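Local coordinates for protein probable endonuclease 4 (Thermotoga maritima, PDB 4HNO) that probably cleaves phosphodiester bonds at apurinic or apyrimidinic sites in DNA, as a metal-dependent TIM-barrel endonuclease of base excision repair, at residues A[45-50]-A[98-103]; A[75-80]-A[91-96]; A[131-136]-A[168-173]. All coordinates share one frame; numbering follows the deposited sequence.

Contact 1 of 3, residues A[45-50]-A[98-103]; sequences KLPSDE and VEICRK
K103 reaches out from helix 84-104 and brings its ammonium group to the start of helix 49-61, beside P47 and D49. Its CG stands anti to the backbone N (chi1 -171°) and the chain beyond is extended, sliding past the P47 ring in the opposite direction with K103 CD 4.1 Å from P47 CG. K103 NZ then donates to P47 O (2.8 Å) in the carbonyl plane. In the D49 conformer described here, one of two, K103 NZ also forms a salt bridge to D49 OD1 (2.8 Å), reached on the anti side of the carboxylate, slightly out of its plane; the two side chains cross at about a right angle. One turn back, I100 supplies the apolar half. I100 CG2 meets P47 CD at 4.0 Å, I100 CG1 meets L46 CD2 at 3.8 Å, and CD1 lies against the backbone oxygen of K45. P47 and I100 are buried, whereas L46 and D49 remain exposed, so the ion pair sits at the outer margin of the contact. S48, between the two acceptors of K103, turns its hydroxyl to the A51 amide. That is an N-cap, and the capped start of helix 49-61, with the residues leading into it, packs against helix 84-104.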
loop_
_atom_site.group_PDB
_atom_site.type_symbol
_atom_site.label_atom_id
_atom_site.label_comp_id
_atom_site.label_asym_id
_atom_site.label_seq_id
_atom_site.Cartn_x
_atom_site.Cartn_y
_atom_site.Cartn_z
ATOM N N LYS A 45 1.011 -4.324 -20.856
ATOM C CA LYS A 45 2.348 -4.495 -21.397
ATOM C C LYS A 45 3.394 -4.506 -20.296
ATOM O O LYS A 45 3.235 -3.930 -19.208
ATOM C CB LYS A 45 2.682 -3.364 -22.362
ATOM C CG LYS A 45 1.857 -3.388 -23.630
ATOM C CD LYS A 45 2.294 -2.303 -24.600
ATOM C CE LYS A 45 1.138 -1.867 -25.485
ATOM N NZ LYS A 45 1.577 -1.020 -26.624
ATOM N N LEU A 46 4.495 -5.165 -20.612
ATOM C CA LEU A 46 5.706 -5.034 -19.832
ATOM C C LEU A 46 6.422 -3.736 -20.192
ATOM O O LEU A 46 6.355 -3.285 -21.331
ATOM C CB LEU A 46 6.699 -6.151 -20.145
ATOM C CG LEU A 46 6.269 -7.546 -19.750
ATOM C CD1 LEU A 46 7.301 -8.522 -20.279
ATOM C CD2 LEU A 46 6.183 -7.678 -18.257
ATOM N N PRO A 47 7.215 -3.199 -19.267
ATOM C CA PRO A 47 8.186 -2.188 -19.688
ATOM C C PRO A 47 9.139 -2.802 -20.702
ATOM O O PRO A 47 9.480 -3.977 -20.596
ATOM C CB PRO A 47 8.928 -1.847 -18.394
ATOM C CG PRO A 47 8.771 -3.001 -17.535
ATOM C CD PRO A 47 7.396 -3.584 -17.862
ATOM N N SER A 48 9.573 -2.015 -21.673
ATOM C CA SER A 48 10.589 -2.490 -22.588
ATOM C C SER A 48 11.886 -2.746 -21.829
ATOM O O SER A 48 12.101 -2.259 -20.711
ATOM C CB SER A 48 10.844 -1.481 -23.697
ATOM O OG SER A 48 11.484 -0.337 -23.162
ATOM N N ASP A 49 12.784 -3.495 -22.456
ATOM C CA ASP A 49 14.099 -3.684 -21.882
ATOM C C ASP A 49 14.761 -2.348 -21.592
ATOM O O ASP A 49 15.356 -2.157 -20.534
ATOM C CB ASP A 49 15.008 -4.474 -22.803
ATOM C CG ASP A 49 14.509 -5.852 -23.084
ATOM O OD1 ASP A 49 13.614 -6.375 -22.380
ATOM O OD2 ASP A 49 15.050 -6.452 -24.032
ATOM N N GLU A 50 14.701 -1.435 -22.545
ATOM C CA GLU A 50 15.312 -0.126 -22.388
ATOM C C GLU A 50 14.693 0.635 -21.227
ATOM O O GLU A 50 15.403 1.257 -20.440
ATOM C CB GLU A 50 15.141 0.656 -23.696
ATOM C CG GLU A 50 15.662 2.073 -23.688
ATOM C CD GLU A 50 17.168 2.147 -23.691
ATOM O OE1 GLU A 50 17.709 3.249 -23.439
ATOM O OE2 GLU A 50 17.815 1.106 -23.938
ATOM N N VAL A 98 3.060 -8.969 -11.314
ATOM C CA VAL A 98 4.251 -9.513 -10.663
ATOM C C VAL A 98 5.432 -9.515 -11.622
ATOM O O VAL A 98 6.545 -9.155 -11.250
ATOM C CB VAL A 98 3.969 -10.920 -10.094
ATOM C CG1 VAL A 98 5.269 -11.615 -9.700
ATOM C CG2 VAL A 98 3.017 -10.826 -8.909
ATOM N N GLU A 99 5.197 -9.917 -12.870
ATOM C CA GLU A 99 6.267 -9.940 -13.831
ATOM C C GLU A 99 6.757 -8.544 -14.207
ATOM O O GLU A 99 7.953 -8.372 -14.468
ATOM C CB GLU A 99 5.867 -10.798 -15.010
ATOM C CG GLU A 99 5.755 -12.306 -14.575
ATOM C CD GLU A 99 7.088 -12.892 -14.001
ATOM O OE1 GLU A 99 8.127 -12.783 -14.691
ATOM O OE2 GLU A 99 7.119 -13.435 -12.879
ATOM N N ILE A 100 5.878 -7.550 -14.225
ATOM C CA ILE A 100 6.309 -6.178 -14.406
ATOM C C ILE A 100 7.234 -5.769 -13.262
ATOM O O ILE A 100 8.307 -5.197 -13.483
ATOM C CB ILE A 100 5.096 -5.217 -14.502
ATOM C CG1 ILE A 100 4.328 -5.445 -15.802
ATOM C CG2 ILE A 100 5.550 -3.777 -14.367
ATOM C CD1 ILE A 100 2.934 -4.863 -15.833
ATOM N N CYS A 101 6.802 -6.041 -12.027
ATOM C CA CYS A 101 7.654 -5.739 -10.888
ATOM C C CYS A 101 9.007 -6.408 -11.030
ATOM O O CYS A 101 10.044 -5.787 -10.826
ATOM C CB CYS A 101 6.995 -6.198 -9.586
ATOM S SG CYS A 101 5.555 -5.254 -9.084
ATOM N N ARG A 102 8.995 -7.692 -11.370
ATOM C CA ARG A 102 10.232 -8.455 -11.468
ATOM C C ARG A 102 11.148 -7.838 -12.530
ATOM O O ARG A 102 12.349 -7.756 -12.325
ATOM C CB ARG A 102 9.879 -9.925 -11.763
ATOM C CG ARG A 102 11.009 -10.920 -11.843
ATOM C CD ARG A 102 11.596 -11.422 -10.515
ATOM N NE ARG A 102 12.376 -10.387 -9.861
ATOM C CZ ARG A 102 13.624 -10.078 -10.194
ATOM N NH1 ARG A 102 14.237 -9.106 -9.531
ATOM N NH2 ARG A 102 14.281 -10.718 -11.169
ATOM N N LYS A 103 10.603 -7.388 -13.658
ATOM C CA LYS A 103 11.421 -6.799 -14.712
ATOM C C LYS A 103 12.038 -5.466 -14.275
ATOM O O LYS A 103 13.179 -5.169 -14.622
ATOM C CB LYS A 103 10.615 -6.656 -15.997
ATOM C CG LYS A 103 11.489 -6.260 -17.170
ATOM C CD LYS A 103 10.810 -6.377 -18.506
ATOM C CE LYS A 103 11.786 -5.985 -19.619
ATOM N NZ LYS A 103 11.210 -6.141 -20.964
#

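Contact 2 of 3, residues A[75-80]-A[91-96]; sequences YLINLA and VELLKK
Residues 75-80, an irregular segment between strand 69-72 and helix 84-104, run beside that helix with I77 CA 7.1 Å from L94 CA and L79 CA 6.9 Å from V91 CA. The loop thus folds back over the helix it leads into, where strand 69-72, which ends at the zinc ligand H72, gives way to helix 84-104 of the TIM barrel; the packing between them is made by apolar side chains.

I77 and L79 both point toward the helix. I77 has CG1 anti to its carbonyl carbon (chi1 -71°), and its outer arm crosses L93 obliquely: CG1 lies against L93 CD2, while I77 CD1 comes 3.9 Å from L93 CG and equally close to the backbone N of L94. The terminal methyl therefore sits over the backbone between two successive leucines. L79 divides its two methyls between residues nearly one turn apart. L79 CD1 touches L94 CD2 at 3.8 Å and L79 CD2 touches V91 CG2, with the side chains crossing at about a right angle in both pairs. L94 reaches L79 from a CG anti to the backbone N (chi1 -169°), and also packs on L109 and I111 of strand 108-115, so the same side chain joins loop, helix and sheet. L79 itself rests on L132 of helix 121-136.

Between the two apolar residues, the N78 side chain starts out away from the helix, although its backbone N donates to the hydroxyl of S90 on that same helix. Its OD1 accepts from the S115 amide as well as from A80. The last bond closes an Asx turn: A80 N lies 3.0 Å from N78 OD1, with the donor above the carbonyl plane, 46° out of it.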
loop_
_atom_site.group_PDB
_atom_site.type_symbol
_atom_site.label_atom_id
_atom_site.label_comp_id
_atom_site.label_asym_id
_atom_site.label_seq_id
_atom_site.Cartn_x
_atom_site.Cartn_y
_atom_site.Cartn_z
ATOM N N TYR A 75 -6.691 -1.250 -10.211
ATOM C CA TYR A 75 -8.044 -1.065 -9.696
ATOM C C TYR A 75 -9.071 -2.148 -10.069
ATOM O O TYR A 75 -10.074 -2.320 -9.384
ATOM C CB TYR A 75 -8.536 0.354 -10.080
ATOM C CG TYR A 75 -8.948 0.656 -11.523
ATOM C CD1 TYR A 75 -10.263 1.001 -11.812
ATOM C CD2 TYR A 75 -8.026 0.682 -12.582
ATOM C CE1 TYR A 75 -10.670 1.320 -13.098
ATOM C CE2 TYR A 75 -8.433 1.000 -13.886
ATOM C CZ TYR A 75 -9.755 1.315 -14.131
ATOM O OH TYR A 75 -10.164 1.637 -15.407
ATOM N N LEU A 76 -8.796 -2.879 -11.139
ATOM C CA LEU A 76 -9.713 -3.904 -11.695
ATOM C C LEU A 76 -9.616 -5.260 -11.016
ATOM O O LEU A 76 -10.566 -6.028 -11.012
ATOM C CB LEU A 76 -9.402 -4.148 -13.189
ATOM C CG LEU A 76 -9.426 -3.001 -14.179
ATOM C CD1 LEU A 76 -9.478 -3.583 -15.580
ATOM C CD2 LEU A 76 -10.590 -2.097 -13.893
ATOM N N ILE A 77 -8.429 -5.603 -10.546
ATOM C CA ILE A 77 -8.199 -6.939 -10.035
ATOM C C ILE A 77 -9.030 -7.166 -8.775
ATOM O O ILE A 77 -9.039 -6.338 -7.865
ATOM C CB ILE A 77 -6.710 -7.112 -9.775
ATOM C CG1 ILE A 77 -5.959 -7.195 -11.113
ATOM C CG2 ILE A 77 -6.419 -8.314 -8.870
ATOM C CD1 ILE A 77 -4.478 -6.965 -10.974
ATOM N N ASN A 78 -9.746 -8.276 -8.749
ATOM C CA ASN A 78 -10.588 -8.610 -7.611
ATOM C C ASN A 78 -10.611 -10.116 -7.430
ATOM O O ASN A 78 -11.453 -10.820 -7.982
ATOM C CB ASN A 78 -11.996 -8.074 -7.796
ATOM C CG ASN A 78 -12.863 -8.388 -6.611
ATOM O OD1 ASN A 78 -12.382 -8.890 -5.593
ATOM N ND2 ASN A 78 -14.162 -8.135 -6.731
ATOM N N LEU A 79 -9.660 -10.589 -6.634
ATOM C CA LEU A 79 -9.521 -12.016 -6.364
ATOM C C LEU A 79 -10.632 -12.584 -5.480
ATOM O O LEU A 79 -10.693 -13.792 -5.303
ATOM C CB LEU A 79 -8.181 -12.314 -5.697
ATOM C CG LEU A 79 -6.923 -12.007 -6.507
ATOM C CD1 LEU A 79 -5.700 -12.330 -5.637
ATOM C CD2 LEU A 79 -6.882 -12.766 -7.814
ATOM N N ALA A 80 -11.497 -11.722 -4.934
ATOM C CA ALA A 80 -12.661 -12.202 -4.196
ATOM C C ALA A 80 -13.911 -12.261 -5.054
ATOM O O ALA A 80 -14.958 -12.673 -4.566
ATOM C CB ALA A 80 -12.931 -11.350 -2.970
ATOM N N VAL A 91 -6.563 -13.040 -11.791
ATOM C CA VAL A 91 -5.386 -13.851 -11.535
ATOM C C VAL A 91 -4.340 -13.630 -12.627
ATOM O O VAL A 91 -3.152 -13.446 -12.345
ATOM C CB VAL A 91 -5.771 -15.336 -11.424
ATOM C CG1 VAL A 91 -4.554 -16.248 -11.514
ATOM C CG2 VAL A 91 -6.550 -15.586 -10.149
ATOM N N GLU A 92 -4.768 -13.642 -13.887
ATOM C CA GLU A 92 -3.801 -13.507 -14.963
ATOM C C GLU A 92 -3.179 -12.122 -14.996
ATOM O O GLU A 92 -1.989 -11.984 -15.267
ATOM C CB GLU A 92 -4.411 -13.884 -16.310
ATOM C CG GLU A 92 -4.787 -15.360 -16.395
ATOM C CD GLU A 92 -3.628 -16.304 -16.120
ATOM O OE1 GLU A 92 -2.528 -16.072 -16.668
ATOM O OE2 GLU A 92 -3.806 -17.253 -15.310
ATOM N N LEU A 93 -3.962 -11.086 -14.725
ATOM C CA LEU A 93 -3.394 -9.751 -14.718
ATOM C C LEU A 93 -2.462 -9.570 -13.519
ATOM O O LEU A 93 -1.431 -8.920 -13.635
ATOM C CB LEU A 93 -4.480 -8.671 -14.755
ATOM C CG LEU A 93 -3.957 -7.236 -14.845
ATOM C CD1 LEU A 93 -3.063 -7.016 -16.036
ATOM C CD2 LEU A 93 -5.133 -6.275 -14.850
ATOM N N LEU A 94 -2.804 -10.165 -12.377
ATOM C CA LEU A 94 -1.909 -10.066 -11.224
ATOM C C LEU A 94 -0.582 -10.774 -11.498
ATOM O O LEU A 94 0.467 -10.265 -11.105
ATOM C CB LEU A 94 -2.612 -10.606 -9.987
ATOM C CG LEU A 94 -1.914 -10.325 -8.664
ATOM C CD1 LEU A 94 -1.691 -8.871 -8.417
ATOM C CD2 LEU A 94 -2.735 -10.915 -7.520
ATOM N N LYS A 95 -0.609 -11.916 -12.187
ATOM C CA LYS A 95 0.641 -12.553 -12.589
ATOM C C LYS A 95 1.470 -11.605 -13.452
ATOM O O LYS A 95 2.681 -11.492 -13.274
ATOM C CB LYS A 95 0.404 -13.845 -13.371
ATOM C CG LYS A 95 -0.114 -15.041 -12.612
ATOM C CD LYS A 95 -0.478 -16.207 -13.542
ATOM C CE LYS A 95 -1.111 -17.350 -12.815
ATOM N NZ LYS A 95 -1.612 -18.360 -13.774
ATOM N N LYS A 96 0.822 -10.950 -14.416
ATOM C CA LYS A 96 1.522 -9.978 -15.246
ATOM C C LYS A 96 2.091 -8.825 -14.407
ATOM O O LYS A 96 3.218 -8.412 -14.619
ATOM C CB LYS A 96 0.588 -9.470 -16.348
ATOM C CG LYS A 96 1.079 -8.246 -17.096
ATOM C CD LYS A 96 2.452 -8.317 -17.745
ATOM C CE LYS A 96 2.604 -9.379 -18.805
ATOM N NZ LYS A 96 1.646 -9.168 -19.920
#

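Contact 3 of 3, residues A[131-136]-A[168-173]; sequences GLNEVL and DLVDQR
V170 fills the tight side of this contact, fitting its two methyls against leucines one turn apart on helix 121-136. V170 CG1 meets L136 CD1 at 3.7 Å and V170 CG2 meets L132 CD1 at 3.9 Å, each pair crossing at about a right angle. All three side chains are buried; L132 and L136 also lie on I144 of strand 143-147, and V170 on V176 of strand 176-181.

The other side is polar and hydrated. N133 carries its CG anti to the carbonyl carbon (chi1 -77°), and N133 OD1 accepts from D171 N at 2.8 Å, nearly straight (172°) and on a lone pair. The amide of N133 stacks on the D171 carboxylate, their planes 13° apart. One water donates to N133 OD1 and accepts from Q172 N; a second accepts from N133 ND2 at 2.8 Å and donates to L169 O and D171 OD1. The remaining carboxylate oxygen, D171 OD2, takes a bond from N137, which also accepts from Q172 NE2. Helix 121-136 is thereby joined to the turn leading from helix 160-169 into strand 176-181 of the TIM barrel.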
loop_
_atom_site.group_PDB
_atom_site.type_symbol
_atom_site.label_atom_id
_atom_site.label_comp_id
_atom_site.label_asym_id
_atom_site.label_seq_id
_atom_site.Cartn_x
_atom_site.Cartn_y
_atom_site.Cartn_z
ATOM N N GLY A 131 -6.515 -17.525 -5.538
ATOM C CA GLY A 131 -5.904 -16.646 -6.518
ATOM C C GLY A 131 -4.457 -16.309 -6.199
ATOM O O GLY A 131 -3.594 -16.355 -7.089
ATOM N N LEU A 132 -4.193 -15.978 -4.940
ATOM C CA LEU A 132 -2.824 -15.722 -4.528
ATOM C C LEU A 132 -1.946 -16.943 -4.724
ATOM O O LEU A 132 -0.799 -16.813 -5.137
ATOM C CB LEU A 132 -2.769 -15.256 -3.083
ATOM C CG LEU A 132 -3.331 -13.865 -2.823
ATOM C CD1 LEU A 132 -3.357 -13.589 -1.327
ATOM C CD2 LEU A 132 -2.539 -12.798 -3.563
ATOM N N ASN A 133 -2.470 -18.130 -4.448
ATOM C CA ASN A 133 -1.677 -19.324 -4.697
ATOM C C ASN A 133 -1.359 -19.472 -6.180
ATOM O O ASN A 133 -0.231 -19.806 -6.540
ATOM C CB ASN A 133 -2.386 -20.568 -4.180
ATOM C CG ASN A 133 -2.293 -20.742 -2.696
ATOM O OD1 ASN A 133 -1.355 -20.272 -2.054
ATOM N ND2 ASN A 133 -3.263 -21.451 -2.142
ATOM N N GLU A 134 -2.329 -19.237 -7.055
ATOM C CA GLU A 134 -2.053 -19.364 -8.475
ATOM C C GLU A 134 -0.989 -18.362 -8.909
ATOM O O GLU A 134 -0.124 -18.681 -9.726
ATOM C CB GLU A 134 -3.316 -19.173 -9.310
ATOM C CG GLU A 134 -4.267 -20.302 -9.181
ATOM C CD GLU A 134 -3.598 -21.636 -9.456
ATOM O OE1 GLU A 134 -3.001 -21.784 -10.548
ATOM O OE2 GLU A 134 -3.625 -22.524 -8.573
ATOM N N VAL A 135 -1.030 -17.152 -8.373
ATOM C CA VAL A 135 -0.041 -16.149 -8.740
ATOM C C VAL A 135 1.330 -16.483 -8.160
ATOM O O VAL A 135 2.333 -16.520 -8.881
ATOM C CB VAL A 135 -0.502 -14.758 -8.309
ATOM C CG1 VAL A 135 0.573 -13.716 -8.526
ATOM C CG2 VAL A 135 -1.798 -14.376 -9.035
ATOM N N LEU A 136 1.382 -16.700 -6.850
ATOM C CA LEU A 136 2.666 -16.914 -6.186
ATOM C C LEU A 136 3.323 -18.206 -6.650
ATOM O O LEU A 136 4.539 -18.256 -6.807
ATOM C CB LEU A 136 2.484 -16.886 -4.677
ATOM C CG LEU A 136 2.102 -15.513 -4.120
ATOM C CD1 LEU A 136 1.741 -15.658 -2.655
ATOM C CD2 LEU A 136 3.199 -14.482 -4.318
ATOM N N ASP A 168 -2.547 -16.590 6.329
ATOM C CA ASP A 168 -2.208 -17.830 6.993
ATOM C C ASP A 168 -2.604 -19.065 6.166
ATOM O O ASP A 168 -2.092 -20.151 6.409
ATOM C CB ASP A 168 -2.815 -17.869 8.389
ATOM C CG ASP A 168 -2.079 -16.969 9.380
ATOM O OD1 ASP A 168 -1.047 -16.362 9.006
ATOM O OD2 ASP A 168 -2.542 -16.882 10.534
ATOM N N LEU A 169 -3.463 -18.893 5.167
ATOM C CA LEU A 169 -3.864 -19.990 4.299
ATOM C C LEU A 169 -3.036 -20.098 3.021
ATOM O O LEU A 169 -3.118 -21.119 2.356
ATOM C CB LEU A 169 -5.342 -19.852 3.917
ATOM C CG LEU A 169 -6.335 -20.174 5.035
ATOM C CD1 LEU A 169 -7.710 -19.639 4.677
ATOM C CD2 LEU A 169 -6.392 -21.679 5.274
ATOM N N VAL A 170 -2.288 -19.069 2.648
ATOM C CA VAL A 170 -1.542 -19.072 1.391
ATOM C C VAL A 170 -0.319 -19.976 1.492
ATOM O O VAL A 170 0.369 -19.995 2.515
ATOM C CB VAL A 170 -1.141 -17.619 1.040
ATOM C CG1 VAL A 170 -0.140 -17.525 -0.100
ATOM C CG2 VAL A 170 -2.378 -16.814 0.702
ATOM N N ASP A 171 -0.018 -20.701 0.420
ATOM C CA ASP A 171 1.098 -21.644 0.453
ATOM C C ASP A 171 2.426 -20.920 0.721
ATOM O O ASP A 171 3.208 -21.298 1.607
ATOM C CB ASP A 171 1.224 -22.393 -0.875
ATOM C CG ASP A 171 0.055 -23.262 -1.237
ATOM O OD1 ASP A 171 -0.653 -23.726 -0.345
ATOM O OD2 ASP A 171 -0.101 -23.521 -2.462
ATOM N N GLN A 172 2.678 -19.852 -0.011
ATOM C CA GLN A 172 3.935 -19.100 0.088
ATOM C C GLN A 172 3.735 -17.872 0.959
ATOM O O GLN A 172 3.855 -16.732 0.521
ATOM C CB GLN A 172 4.479 -18.743 -1.291
ATOM C CG GLN A 172 4.876 -19.988 -2.060
ATOM C CD GLN A 172 5.682 -19.703 -3.297
ATOM O OE1 GLN A 172 6.681 -18.969 -3.258
ATOM N NE2 GLN A 172 5.272 -20.257 -4.412
ATOM N N ARG A 173 3.465 -18.120 2.236
ATOM C CA ARG A 173 3.162 -17.034 3.139
ATOM C C ARG A 173 4.356 -16.112 3.366
ATOM O O ARG A 173 4.148 -14.943 3.733
ATOM C CB ARG A 173 2.556 -17.530 4.424
ATOM C CG ARG A 173 3.406 -18.425 5.189
ATOM C CD ARG A 173 2.667 -18.949 6.400
ATOM N NE ARG A 173 3.532 -19.886 7.087
ATOM C CZ ARG A 173 3.597 -21.187 6.833
ATOM N NH1 ARG A 173 2.828 -21.754 5.919
ATOM N NH2 ARG A 173 4.454 -21.933 7.501
HETATM O O HOH W 1 1.338 -19.547 -2.624
HETATM O O HOH W 2 -3.022 -22.789 0.344
#

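Contacts 1 and 2 both use helix 84-104 and meet where L46 packs on K96; along the chain, contact 2 is nested inside the loop that contact 1 closes. Contact 3 follows in series on helix 121-136 and touches both: V98 of contact 1 meets V135, while V91 of contact 2 meets G131. Contact 2 is the buried one and wholly apolar between its segments. Contacts 1 and 3 are only partly buried, and each adds polar bonds to its apolar packing: a charged grip near the surface in contact 1, a hydrated side-chain amide in contact 3. Together they link successive helices and connecting loops around the barrel.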